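Local coordinates for peptide synthetase NRPS type II-PCP (Streptomyces verticillus, PDB 4NEO), which is a type II peptidyl carrier protein, a small all-helical member of the family that bears a phosphopantetheine attachment site, at residues Asp39-Gly44 and Glu72-Ala77; Thr12-Leu17 and His82-Leu87; Arg19-Ile24 and Asn55-Leu60. All coordinates share one frame; numbering follows the deposited sequence.

Interaction 1 (Asp39-Gly44 and Glu72-Ala77); sequences DFAALG and ETRTVA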
ATOM      1  N   ASP A  39      -7.829   1.961   8.341  1.00 53.30           N
ATOM      2  CA  ASP A  39      -8.419   0.765   7.692  1.00 54.44           C
ATOM      3  C   ASP A  39      -9.089   1.089   6.340  1.00 55.56           C
ATOM      4  O   ASP A  39      -9.876   2.038   6.243  1.00 55.75           O
ATOM      5  CB  ASP A  39      -9.424   0.058   8.651  1.00 63.57           C
ATOM      6  CG  ASP A  39     -10.035  -1.192   8.031  1.00 70.11           C
ATOM      7  OD1 ASP A  39      -9.437  -2.280   8.155  1.00 78.34           O
ATOM      8  OD2 ASP A  39     -11.073  -1.092   7.343  1.00 76.26           O
ATOM      9  N   PHE A  40      -8.827   0.261   5.329  1.00 51.49           N
ATOM     10  CA  PHE A  40      -9.292   0.428   3.945  1.00 53.91           C
ATOM     11  C   PHE A  40     -10.784   0.681   3.877  1.00 59.93           C
ATOM     12  O   PHE A  40     -11.220   1.545   3.139  1.00 60.46           O
ATOM     13  CB  PHE A  40      -8.992  -0.842   3.140  1.00 53.08           C
ATOM     14  CG  PHE A  40      -9.471  -0.816   1.719  1.00 53.33           C
ATOM     15  CD1 PHE A  40      -8.943   0.082   0.815  1.00 53.57           C
ATOM     16  CD2 PHE A  40     -10.457  -1.698   1.287  1.00 55.73           C
ATOM     17  CE1 PHE A  40      -9.383   0.105  -0.493  1.00 52.43           C
ATOM     18  CE2 PHE A  40     -10.890  -1.681  -0.018  1.00 57.11           C
ATOM     19  CZ  PHE A  40     -10.348  -0.783  -0.906  1.00 54.90           C
ATOM     20  N   ALA A  41     -11.548  -0.121   4.603  1.00 63.04           N
ATOM     21  CA  ALA A  41     -13.007  -0.039   4.549  1.00 70.27           C
ATOM     22  C   ALA A  41     -13.493   1.177   5.301  1.00 73.81           C
ATOM     23  O   ALA A  41     -14.482   1.783   4.894  1.00 78.84           O
ATOM     24  CB  ALA A  41     -13.658  -1.281   5.133  1.00 73.46           C
ATOM     25  N   ALA A  42     -12.819   1.518   6.399  1.00 71.41           N
ATOM     26  CA  ALA A  42     -13.125   2.746   7.136  1.00 75.12           C
ATOM     27  C   ALA A  42     -12.939   3.963   6.246  1.00 74.45           C
ATOM     28  O   ALA A  42     -13.664   4.935   6.397  1.00 76.17           O
ATOM     29  CB  ALA A  42     -12.296   2.885   8.405  1.00 76.02           C
ATOM     30  N   LEU A  43     -12.016   3.901   5.295  1.00 68.59           N
ATOM     31  CA  LEU A  43     -11.844   4.971   4.306  1.00 69.80           C
ATOM     32  C   LEU A  43     -12.888   4.961   3.172  1.00 71.75           C
ATOM     33  O   LEU A  43     -12.780   5.764   2.250  1.00 76.12           O
ATOM     34  CB  LEU A  43     -10.438   4.911   3.695  1.00 64.68           C
ATOM     35  CG  LEU A  43      -9.298   5.168   4.684  1.00 64.31           C
ATOM     36  CD1 LEU A  43      -7.988   4.668   4.118  1.00 62.57           C
ATOM     37  CD2 LEU A  43      -9.206   6.628   5.057  1.00 67.09           C
ATOM     38  N   GLY A  44     -13.890   4.080   3.241  1.00 71.89           N
ATOM     39  CA  GLY A  44     -14.855   3.898   2.144  1.00 73.14           C
ATOM     40  C   GLY A  44     -14.336   3.044   0.979  1.00 73.12           C
ATOM     41  O   GLY A  44     -14.896   3.075  -0.127  1.00 73.89           O
ATOM     42  N   GLU A  72      -6.207  -8.353   2.965  1.00 47.72           N
ATOM     43  CA  GLU A  72      -5.886  -9.085   4.205  1.00 52.73           C
ATOM     44  C   GLU A  72      -5.000  -8.267   5.160  1.00 51.87           C
ATOM     45  O   GLU A  72      -4.911  -8.570   6.347  1.00 53.75           O
ATOM     46  CB  GLU A  72      -5.239 -10.445   3.878  1.00 53.27           C
ATOM     47  CG  GLU A  72      -6.281 -11.384   3.287  1.00 57.40           C
ATOM     48  CD  GLU A  72      -5.710 -12.743   2.893  1.00 62.73           C
ATOM     49  OE1 GLU A  72      -4.499 -12.969   3.110  1.00 68.82           O
ATOM     50  OE2 GLU A  72      -6.497 -13.555   2.350  1.00 68.83           O
ATOM     51  N   THR A  73      -4.357  -7.220   4.653  1.00 46.81           N
ATOM     52  CA  THR A  73      -3.565  -6.364   5.528  1.00 48.30           C
ATOM     53  C   THR A  73      -4.367  -5.119   5.932  1.00 51.63           C
ATOM     54  O   THR A  73      -4.315  -4.721   7.065  1.00 55.97           O
ATOM     55  CB  THR A  73      -2.271  -5.936   4.892  1.00 44.26           C
ATOM     56  OG1 THR A  73      -2.553  -5.175   3.698  1.00 41.86           O
ATOM     57  CG2 THR A  73      -1.399  -7.119   4.632  1.00 48.19           C
ATOM     58  N   ARG A  74      -5.087  -4.534   4.966  1.00 50.69           N
ATOM     59  CA  ARG A  74      -6.072  -3.479   5.155  1.00 52.13           C
ATOM     60  C   ARG A  74      -5.540  -2.103   5.558  1.00 50.44           C
ATOM     61  O   ARG A  74      -6.341  -1.199   5.718  1.00 50.89           O
ATOM     62  CB  ARG A  74      -7.144  -3.895   6.170  1.00 61.47           C
ATOM     63  CG  ARG A  74      -7.637  -5.315   6.019  1.00 69.24           C
ATOM     64  CD  ARG A  74      -9.098  -5.443   6.277  1.00 73.58           C
ATOM     65  NE  ARG A  74      -9.875  -5.462   5.026  1.00 84.66           N
ATOM     66  CZ  ARG A  74     -10.900  -4.652   4.744  1.00101.97           C
ATOM     67  NH1 ARG A  74     -11.259  -3.694   5.606  1.00104.04           N
ATOM     68  NH2 ARG A  74     -11.576  -4.791   3.591  1.00107.28           N
ATOM     69  N   THR A  75      -4.241  -1.934   5.795  1.00 45.24           N
ATOM     70  CA  THR A  75      -3.665  -0.608   6.012  1.00 44.20           C
ATOM     71  C   THR A  75      -2.550  -0.392   5.009  1.00 44.24           C
ATOM     72  O   THR A  75      -2.011  -1.361   4.412  1.00 40.88           O
ATOM     73  CB  THR A  75      -3.144  -0.386   7.418  1.00 46.41           C
ATOM     74  OG1 THR A  75      -2.012  -1.243   7.671  1.00 46.06           O
ATOM     75  CG2 THR A  75      -4.260  -0.644   8.443  1.00 51.53           C
ATOM     76  N   VAL A  76      -2.202   0.870   4.797  1.00 41.31           N
ATOM     77  CA  VAL A  76      -1.088   1.184   3.936  1.00 42.73           C
ATOM     78  C   VAL A  76       0.201   0.578   4.520  1.00 44.75           C
ATOM     79  O   VAL A  76       0.996   0.004   3.768  1.00 41.72           O
ATOM     80  CB  VAL A  76      -0.900   2.702   3.821  1.00 41.90           C
ATOM     81  CG1 VAL A  76       0.500   3.063   3.338  1.00 43.45           C
ATOM     82  CG2 VAL A  76      -1.993   3.347   2.960  1.00 45.58           C
ATOM     83  N   ALA A  77       0.441   0.759   5.832  1.00 43.50           N
ATOM     84  CA  ALA A  77       1.681   0.186   6.460  1.00 45.02           C
ATOM     85  C   ALA A  77       1.755  -1.361   6.362  1.00 45.35           C
ATOM     86  O   ALA A  77       2.826  -1.921   6.139  1.00 43.24           O
ATOM     87  CB  ALA A  77       1.813   0.604   7.904  1.00 45.92           C
TER
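Phe40 and Arg74 are joined through their backbones, the amide N of Phe40 giving a hydrogen bond to the carbonyl O of Arg74 (2.9 Å, N-H...O angle 144°) where the Asp39-Gly44 loop passes the corner between helices 67-73 and 76-86. Arg74 has positive phi just after the first of these helices, and Thr75 is the N-cap of the second, with OG1 taking the N-H of Gly78. The side chain of Arg74, bent at chi2 and chi3, runs to the loop, where Arg74 NH1 forms a salt bridge with Asp39 OD2 at 3.1 Å. The bond from Arg74 NH1 to Asp39 OD1 is weak at 3.4 Å; carboxylate and guanidinium planes are tilted 35° from one another. Ala41 CB lies in the guanidinium plane at its edge, 3.4 Å from Arg74 NH1.

Asp39 illustrates how one carboxylate can serve both its own turn and a distant charge. With CG anti to the backbone N (chi1 -179°), Asp39 OD2 accepts from Ala41 N at 2.9 Å, an Asx turn, and from Ala42 N at 3.3 Å. Ala41 N approaches from above the carboxylate plane, whereas Ala42 N is received on the anti lone pair of OD2. This start leads into a type I turn from Ala41 to Gly44, part of the long loop that follows helix 7-28 in the carrier-protein fold.

Phe40 CB sits over one face of the Arg74 guanidinium. The ring stands almost perpendicular to that group, and Arg74 NH2 lies at the ring edge, 4.0 Å from Phe40 CD2. Farther in, the ring packs on Leu70 and Leu71 of helix 67-73 and on Ile53. Leu71 O also accepts from Arg74 NE, and Arg74 NH2 makes a weak hydrogen bond to a bound 2-(2-methoxyethoxy)ethanol, probably from the crystallisation liquor.

Interaction 2 (Thr12-Leu17 and His82-Leu87); sequences TRRRAL and HVHATL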
ATOM      1  N   THR A  12      14.673   3.130   5.847  1.00 53.74           N
ATOM      2  CA  THR A  12      14.561   4.167   4.783  1.00 55.92           C
ATOM      3  C   THR A  12      13.937   3.568   3.540  1.00 54.52           C
ATOM      4  O   THR A  12      12.951   4.092   2.984  1.00 52.14           O
ATOM      5  CB  THR A  12      15.931   4.754   4.500  1.00 58.53           C
ATOM      6  OG1 THR A  12      16.400   5.320   5.716  1.00 61.64           O
ATOM      7  CG2 THR A  12      15.938   5.808   3.369  1.00 60.12           C
ATOM      8  N   ARG A  13      14.451   2.429   3.120  1.00 55.93           N
ATOM      9  CA  ARG A  13      13.835   1.725   1.972  1.00 51.74           C
ATOM     10  C   ARG A  13      12.337   1.496   2.110  1.00 49.41           C
ATOM     11  O   ARG A  13      11.524   1.777   1.171  1.00 46.68           O
ATOM     12  CB  ARG A  13      14.585   0.410   1.780  1.00 58.86           C
ATOM     13  CG  ARG A  13      13.893  -0.543   0.847  1.00 60.40           C
ATOM     14  CD  ARG A  13      14.734  -1.804   0.683  1.00 66.00           C
ATOM     15  NE  ARG A  13      14.125  -2.591  -0.386  1.00 72.90           N
ATOM     16  CZ  ARG A  13      14.698  -3.624  -1.009  1.00 75.23           C
ATOM     17  NH1 ARG A  13      14.036  -4.214  -2.007  1.00 79.35           N
ATOM     18  NH2 ARG A  13      15.881  -4.080  -0.612  1.00 74.78           N
ATOM     19  N   ARG A  14      11.928   0.968   3.261  0.60 47.15           N
ATOM     20  CA  ARG A  14      10.525   0.659   3.484  0.60 49.68           C
ATOM     21  C   ARG A  14       9.645   1.923   3.590  0.60 48.52           C
ATOM     22  O   ARG A  14       8.548   1.933   3.050  0.60 44.74           O
ATOM     23  CB  ARG A  14      10.304  -0.194   4.771  0.60 53.81           C
ATOM     24  CG  ARG A  14       8.976  -0.967   4.770  0.60 53.22           C
ATOM     25  CD  ARG A  14       8.401  -1.277   6.168  0.60 60.12           C
ATOM     26  NE  ARG A  14       7.980  -0.037   6.816  0.60 66.66           N
ATOM     27  CZ  ARG A  14       6.747   0.471   6.884  0.60 59.72           C
ATOM     28  NH1 ARG A  14       5.643  -0.165   6.502  0.60 50.42           N
ATOM     29  NH2 ARG A  14       6.634   1.639   7.467  0.60 69.46           N
ATOM     30  N   ARG A  15      10.098   2.948   4.325  1.00 48.08           N
ATOM     31  CA  ARG A  15       9.326   4.210   4.413  1.00 51.62           C
ATOM     32  C   ARG A  15       9.127   4.860   3.052  1.00 49.08           C
ATOM     33  O   ARG A  15       8.062   5.404   2.811  1.00 46.97           O
ATOM     34  CB  ARG A  15       9.969   5.238   5.349  1.00 57.33           C
ATOM     35  CG  ARG A  15       9.692   4.871   6.782  1.00 75.33           C
ATOM     36  CD  ARG A  15      10.507   5.733   7.729  1.00 92.21           C
ATOM     37  NE  ARG A  15      10.170   5.466   9.119  1.00107.04           N
ATOM     38  CZ  ARG A  15      10.821   5.983  10.161  1.00127.20           C
ATOM     39  NH1 ARG A  15      10.437   5.677  11.404  1.00140.17           N
ATOM     40  NH2 ARG A  15      11.863   6.795   9.974  1.00128.45           N
ATOM     41  N   ALA A  16      10.095   4.739   2.154  1.00 47.25           N
ATOM     42  CA  ALA A  16       9.924   5.280   0.817  1.00 47.03           C
ATOM     43  C   ALA A  16       8.817   4.564   0.094  1.00 50.77           C
ATOM     44  O   ALA A  16       7.981   5.216  -0.553  1.00 47.65           O
ATOM     45  CB  ALA A  16      11.208   5.202   0.010  1.00 50.79           C
ATOM     46  N   LEU A  17       8.749   3.245   0.216  1.00 46.70           N
ATOM     47  CA  LEU A  17       7.646   2.528  -0.415  1.00 43.47           C
ATOM     48  C   LEU A  17       6.303   2.907   0.207  1.00 43.37           C
ATOM     49  O   LEU A  17       5.301   3.088  -0.486  1.00 41.68           O
ATOM     50  CB  LEU A  17       7.866   1.011  -0.328  1.00 45.35           C
ATOM     51  CG  LEU A  17       6.728   0.149  -0.918  1.00 44.69           C
ATOM     52  CD1 LEU A  17       6.520   0.402  -2.395  1.00 46.24           C
ATOM     53  CD2 LEU A  17       7.104  -1.315  -0.712  1.00 47.59           C
ATOM     54  N   HIS A  82       3.916  -6.206   3.623  0.50 49.40           N
ATOM     55  CA  HIS A  82       3.608  -7.476   2.914  0.50 54.28           C
ATOM     56  C   HIS A  82       4.168  -7.452   1.485  0.50 55.45           C
ATOM     57  O   HIS A  82       4.416  -8.502   0.869  0.50 52.74           O
ATOM     58  CB  HIS A  82       2.078  -7.635   2.805  0.50 57.56           C
ATOM     59  CG  HIS A  82       1.498  -8.935   3.317  0.50 60.13           C
ATOM     60  ND1 HIS A  82       1.915  -9.557   4.475  0.50 67.75           N
ATOM     61  CD2 HIS A  82       0.426  -9.650   2.882  0.50 64.30           C
ATOM     62  CE1 HIS A  82       1.172 -10.630   4.696  0.50 65.80           C
ATOM     63  NE2 HIS A  82       0.260 -10.708   3.742  0.50 67.63           N
ATOM     64  N   VAL A  83       4.254  -6.259   0.898  1.00 49.28           N
ATOM     65  CA  VAL A  83       4.937  -6.089  -0.379  1.00 49.19           C
ATOM     66  C   VAL A  83       6.459  -6.062  -0.148  1.00 53.59           C
ATOM     67  O   VAL A  83       7.154  -6.734  -0.826  1.00 61.89           O
ATOM     68  CB  VAL A  83       4.454  -4.832  -1.130  1.00 46.98           C
ATOM     69  CG1 VAL A  83       5.308  -4.556  -2.338  1.00 48.32           C
ATOM     70  CG2 VAL A  83       2.973  -4.899  -1.470  1.00 46.08           C
ATOM     71  N   HIS A  84       6.963  -5.278   0.805  1.00 60.30           N
ATOM     72  CA  HIS A  84       8.443  -5.067   1.059  1.00 64.93           C
ATOM     73  C   HIS A  84       9.182  -6.327   1.379  1.00 74.08           C
ATOM     74  O   HIS A  84      10.443  -6.372   1.178  1.00 70.07           O
ATOM     75  CB  HIS A  84       8.704  -3.953   2.171  1.00 74.77           C
ATOM     76  CG  HIS A  84      10.148  -3.801   2.636  1.00 86.37           C
ATOM     77  ND1 HIS A  84      11.085  -3.011   1.984  1.00 86.48           N
ATOM     78  CD2 HIS A  84      10.782  -4.290   3.738  1.00 89.18           C
ATOM     79  CE1 HIS A  84      12.234  -3.053   2.649  1.00 86.79           C
ATOM     80  NE2 HIS A  84      12.078  -3.817   3.715  1.00 88.66           N
ATOM     81  N   ALA A  85       8.389  -7.307   1.875  1.00 78.78           N
ATOM     82  CA  ALA A  85       8.785  -8.693   2.180  1.00 89.71           C
ATOM     83  C   ALA A  85       9.025  -9.465   0.915  1.00 98.66           C
ATOM     84  O   ALA A  85      10.092 -10.076   0.736  1.00121.54           O
ATOM     85  CB  ALA A  85       7.718  -9.426   3.008  1.00 81.70           C
ATOM     86  N   THR A  86       8.013  -9.483   0.065  1.00 94.28           N
ATOM     87  CA  THR A  86       8.092 -10.119  -1.253  1.00 96.36           C
ATOM     88  C   THR A  86       9.376  -9.722  -2.042  1.00 99.85           C
ATOM     89  O   THR A  86      10.180 -10.558  -2.491  1.00 86.86           O
ATOM     90  CB  THR A  86       6.838  -9.713  -2.011  1.00 88.43           C
ATOM     91  OG1 THR A  86       5.716 -10.314  -1.348  1.00 78.09           O
ATOM     92  CG2 THR A  86       6.924 -10.089  -3.485  1.00 94.70           C
ATOM     93  N   LEU A  87       9.582  -8.420  -2.142  1.00102.45           N
ATOM     94  CA  LEU A  87      10.839  -7.866  -2.649  1.00109.22           C
ATOM     95  C   LEU A  87      12.140  -8.179  -1.786  1.00108.95           C
ATOM     96  O   LEU A  87      13.202  -7.703  -2.166  1.00114.02           O
ATOM     97  CB  LEU A  87      10.702  -6.315  -2.879  1.00107.47           C
ATOM     98  CG  LEU A  87       9.399  -5.552  -3.288  1.00100.00           C
ATOM     99  CD1 LEU A  87       9.654  -4.022  -3.303  1.00 91.26           C
ATOM    100  CD2 LEU A  87       8.724  -6.079  -4.578  1.00 91.65           C
TER
HETATM  101  O   HOH W   1      11.085  -1.802  -1.067  1.00 65.04           O
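The imidazole of His84 is brought against helix 7-28 by a first torsion that sets CG anti to the backbone N (chi1 172°), and the chain of Arg13, extended from CG to NE, runs out past the rim of that ring. Two neighbouring arginines meet the same histidine in different ways. Arg14 CG lies over one ring face, 3.9 Å from the centroid of His84 and 19° off the normal: a CH-pi contact made by a methylene. Arg13 instead comes to the ring edge, where Arg13 CD is 3.4 Å from His84 CE1. The planes of its guanidinium and of the imidazole are nearly perpendicular.

The segments pack as helices whose axes approach to 10.5 Å at an angle of 127°, joining the first and last helices of the carrier-protein bundle near the two chain ends. No direct hydrogen bond links them. A water does so: it accepts from Arg13 NE at 3.2 Å and also bonds His84 ND1 at 3.3 Å, lying in the plane of both flat groups, at their edges.

Deeper in the groove, contacts turn apolar. Leu17 CD2 meets Val83 CG1 at 4.0 Å, the two side chains crossing at about a right angle. Leu17 CD2 also approaches His84 CB, and Leu17 packs on Leu60 and Val61 of helix 54-61. The guanidinium of Arg14 leads away from the imidazole to salt bridges with Glu18 and Asp81, one acid from each helix. Arg14 was modelled in two conformers, and its contacts, both salt bridges included, are those of one of them. Arg13 NH1 passes 3.6 Å from Leu87 O, near the C-terminal end of the modelled chain.

Interaction 3 (Arg19-Ile24 and Asn55-Leu60); sequences RDIAAI and NRVEEL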
ATOM      1  N   ARG A  19       5.356   5.681   1.646  0.50 50.03           N
ATOM      2  CA  ARG A  19       4.983   7.005   1.153  0.50 54.09           C
ATOM      3  C   ARG A  19       4.244   6.871  -0.178  0.50 50.77           C
ATOM      4  O   ARG A  19       3.159   7.420  -0.366  0.50 52.34           O
ATOM      5  CB  ARG A  19       6.251   7.817   0.892  0.50 57.80           C
ATOM      6  CG  ARG A  19       6.619   8.987   1.798  0.50 67.46           C
ATOM      7  CD  ARG A  19       7.407   9.955   0.867  0.50 71.78           C
ATOM      8  NE  ARG A  19       7.775   9.202  -0.344  0.50 67.49           N
ATOM      9  CZ  ARG A  19       8.996   8.791  -0.639  0.50 56.88           C
ATOM     10  NH1 ARG A  19       9.175   7.995  -1.660  0.50 50.11           N
ATOM     11  NH2 ARG A  19      10.000   9.123   0.129  0.50 55.94           N
ATOM     12  N   ASP A  20       4.851   6.148  -1.109  1.00 46.75           N
ATOM     13  CA  ASP A  20       4.261   5.986  -2.438  1.00 48.60           C
ATOM     14  C   ASP A  20       2.950   5.218  -2.409  1.00 47.20           C
ATOM     15  O   ASP A  20       2.028   5.541  -3.139  1.00 44.79           O
ATOM     16  CB  ASP A  20       5.232   5.310  -3.420  1.00 52.00           C
ATOM     17  CG  ASP A  20       6.405   6.245  -3.886  1.00 55.61           C
ATOM     18  OD1 ASP A  20       6.429   7.458  -3.600  1.00 61.39           O
ATOM     19  OD2 ASP A  20       7.304   5.718  -4.565  1.00 57.04           O
ATOM     20  N   ILE A  21       2.869   4.139  -1.622  1.00 42.34           N
ATOM     21  CA  ILE A  21       1.613   3.407  -1.538  1.00 40.96           C
ATOM     22  C   ILE A  21       0.520   4.316  -0.917  1.00 44.00           C
ATOM     23  O   ILE A  21      -0.604   4.359  -1.428  1.00 44.44           O
ATOM     24  CB  ILE A  21       1.777   2.076  -0.755  1.00 40.97           C
ATOM     25  CG1 ILE A  21       2.648   1.137  -1.580  1.00 42.38           C
ATOM     26  CG2 ILE A  21       0.440   1.444  -0.440  1.00 39.73           C
ATOM     27  CD1 ILE A  21       2.962  -0.195  -0.885  1.00 42.96           C
ATOM     28  N   ALA A  22       0.854   5.085   0.118  1.00 43.40           N
ATOM     29  CA  ALA A  22      -0.135   5.964   0.717  1.00 47.19           C
ATOM     30  C   ALA A  22      -0.679   6.947  -0.337  1.00 51.46           C
ATOM     31  O   ALA A  22      -1.871   7.206  -0.367  1.00 51.49           O
ATOM     32  CB  ALA A  22       0.441   6.710   1.903  1.00 49.51           C
ATOM     33  N   ALA A  23       0.191   7.482  -1.200  1.00 51.16           N
ATOM     34  CA  ALA A  23      -0.257   8.424  -2.210  1.00 52.66           C
ATOM     35  C   ALA A  23      -1.205   7.753  -3.193  1.00 53.91           C
ATOM     36  O   ALA A  23      -2.181   8.369  -3.608  1.00 55.26           O
ATOM     37  CB  ALA A  23       0.932   9.006  -2.951  1.00 56.86           C
ATOM     38  N   ILE A  24      -0.938   6.494  -3.552  1.00 49.99           N
ATOM     39  CA  ILE A  24      -1.857   5.713  -4.418  1.00 49.60           C
ATOM     40  C   ILE A  24      -3.229   5.532  -3.788  1.00 51.54           C
ATOM     41  O   ILE A  24      -4.244   5.753  -4.451  1.00 53.35           O
ATOM     42  CB  ILE A  24      -1.236   4.344  -4.780  1.00 49.23           C
ATOM     43  CG1 ILE A  24      -0.098   4.533  -5.767  1.00 47.29           C
ATOM     44  CG2 ILE A  24      -2.261   3.369  -5.341  1.00 51.60           C
ATOM     45  CD1 ILE A  24       0.754   3.279  -5.926  1.00 49.92           C
ATOM     46  N   ASN A  55      -3.569  -2.642  -8.817  1.00 46.87           N
ATOM     47  CA  ASN A  55      -2.996  -2.461 -10.135  1.00 48.66           C
ATOM     48  C   ASN A  55      -1.840  -1.459 -10.124  1.00 49.27           C
ATOM     49  O   ASN A  55      -0.812  -1.679 -10.756  1.00 49.81           O
ATOM     50  CB  ASN A  55      -4.036  -1.931 -11.101  1.00 54.06           C
ATOM     51  CG  ASN A  55      -5.021  -2.979 -11.566  1.00 62.96           C
ATOM     52  OD1 ASN A  55      -4.823  -4.184 -11.447  1.00 57.94           O
ATOM     53  ND2 ASN A  55      -6.119  -2.499 -12.130  1.00 72.69           N
ATOM     54  N   ARG A  56      -2.022  -0.346  -9.433  1.00 49.77           N
ATOM     55  CA  ARG A  56      -1.022   0.719  -9.396  1.00 51.29           C
ATOM     56  C   ARG A  56       0.168   0.379  -8.553  1.00 51.86           C
ATOM     57  O   ARG A  56       1.285   0.757  -8.863  1.00 53.93           O
ATOM     58  CB  ARG A  56      -1.675   2.007  -8.881  1.00 57.60           C
ATOM     59  CG  ARG A  56      -2.626   2.561  -9.940  1.00 65.56           C
ATOM     60  CD  ARG A  56      -2.915   4.032  -9.839  1.00 74.29           C
ATOM     61  NE  ARG A  56      -1.710   4.847  -9.688  1.00 78.46           N
ATOM     62  CZ  ARG A  56      -1.697   6.037  -9.085  1.00 81.20           C
ATOM     63  NH1 ARG A  56      -2.808   6.578  -8.565  1.00 84.89           N
ATOM     64  NH2 ARG A  56      -0.560   6.686  -8.982  1.00 84.35           N
ATOM     65  N   VAL A  57      -0.058  -0.331  -7.459  1.00 44.19           N
ATOM     66  CA  VAL A  57       1.089  -0.749  -6.634  1.00 45.00           C
ATOM     67  C   VAL A  57       1.911  -1.795  -7.428  1.00 44.68           C
ATOM     68  O   VAL A  57       3.126  -1.776  -7.385  1.00 46.46           O
ATOM     69  CB  VAL A  57       0.659  -1.281  -5.243  1.00 40.59           C
ATOM     70  CG1 VAL A  57       1.851  -1.850  -4.501  1.00 43.13           C
ATOM     71  CG2 VAL A  57       0.004  -0.210  -4.409  1.00 42.21           C
ATOM     72  N   GLU A  58       1.254  -2.690  -8.175  1.00 44.39           N
ATOM     73  CA  GLU A  58       1.967  -3.643  -8.974  1.00 46.69           C
ATOM     74  C   GLU A  58       2.826  -2.927 -10.047  1.00 54.74           C
ATOM     75  O   GLU A  58       3.976  -3.330 -10.313  1.00 55.65           O
ATOM     76  CB  GLU A  58       1.000  -4.596  -9.719  1.00 51.34           C
ATOM     77  CG  GLU A  58       0.290  -5.695  -8.920  1.00 49.01           C
ATOM     78  CD  GLU A  58      -0.736  -6.469  -9.799  1.00 54.82           C
ATOM     79  OE1 GLU A  58      -1.631  -5.814 -10.380  1.00 55.77           O
ATOM     80  OE2 GLU A  58      -0.692  -7.710  -9.918  1.00 56.53           O
ATOM     81  N   GLU A  59       2.263  -1.919 -10.709  1.00 57.77           N
ATOM     82  CA  GLU A  59       3.052  -1.133 -11.688  1.00 62.46           C
ATOM     83  C   GLU A  59       4.201  -0.477 -10.924  1.00 58.30           C
ATOM     84  O   GLU A  59       5.320  -0.525 -11.361  1.00 61.08           O
ATOM     85  CB  GLU A  59       2.207  -0.085 -12.417  1.00 65.85           C
ATOM     86  CG  GLU A  59       1.358  -0.656 -13.549  1.00 81.80           C
ATOM     87  CD  GLU A  59       0.004   0.034 -13.735  1.00 90.12           C
ATOM     88  OE1 GLU A  59      -0.104   1.222 -13.340  1.00 91.10           O
ATOM     89  OE2 GLU A  59      -0.953  -0.616 -14.269  1.00 91.11           O
ATOM     90  N   LEU A  60       3.936   0.076  -9.751  1.00 56.86           N
ATOM     91  CA  LEU A  60       4.997   0.731  -8.952  1.00 55.43           C
ATOM     92  C   LEU A  60       6.236  -0.128  -8.644  1.00 61.88           C
ATOM     93  O   LEU A  60       7.355   0.349  -8.782  1.00 65.36           O
ATOM     94  CB  LEU A  60       4.402   1.249  -7.682  1.00 54.20           C
ATOM     95  CG  LEU A  60       5.316   1.921  -6.653  1.00 53.85           C
ATOM     96  CD1 LEU A  60       5.833   3.210  -7.231  1.00 62.46           C
ATOM     97  CD2 LEU A  60       4.603   2.194  -5.372  1.00 51.72           C
TER
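Ile24 and Val57 cross obliquely, with Ile24 CD1 3.9 Å from Val57 CG2. The same Ile24 CD1 touches Leu60 CD2 at 4.0 Å, one helical turn farther along the partner, so that one methyl touches two side chains of helix 54-61. Ile21 lies one turn back from Ile24; with CG1 set anti to the carbonyl carbon (chi1 -68°), Ile21 CG1 comes 4.1 Å from Val57 CG2. Ile21 CD1 in turn reaches Val57 CG1. Leu60 CD2 then closes the row against Asp20 CB at 3.7 Å, using the methylene of an otherwise polar residue.

At the other end, Ile24 and Arg56 slide past each other in opposite directions. Ile24 CG2 rests 3.8 Å from Arg56 CB, and Ile24 CG1 lies over one face of the Arg56 guanidinium, 3.9 Å above its plane and offset toward the rim. The arginine thereby lends both its aliphatic base and a flat face to the apolar contact, while its NH1 makes a salt bridge with Glu27, a turn beyond Ile24.

A second shell backs the first. Ile21 packs on Val76 and Thr80 of helix 76-86, Val57 on Met79 of that helix and on Leu65, and Ile24 on Ile53. The two segments' axes come within 10.2 Å at 149° between their directions, with no hydrogen bond between them: a roughly antiparallel, apolar helix pair flanked at one end by Arg56, as befits the helical bundle of the phosphopantetheine-attachment carrier proteins.

Helix 7-28 supplies interactions 2 and 3, whose centres lie about 11 Å apart and which meet where Leu17 CD1 is 4.0 Å from Leu60 CD2. Helix 76-86 connects interactions 1 and 2 instead, with centres about 17 Å apart on opposite sides of the chain's centre. Interaction 1 reaches interaction 3 through Val76, whose CG1 is 4.1 Å from Ile21 CG2. The ligand pocket belongs to interaction 1: Phe40 and Arg74 line it together with Gly45 and Ser47, and Ser47 lies in the Gly-Gly-Asn-Ser signature that probably marks the family's attachment site. Along the chain the segments of interactions 1 and 3 alternate, and both contacts fall within the span that interaction 2 brackets.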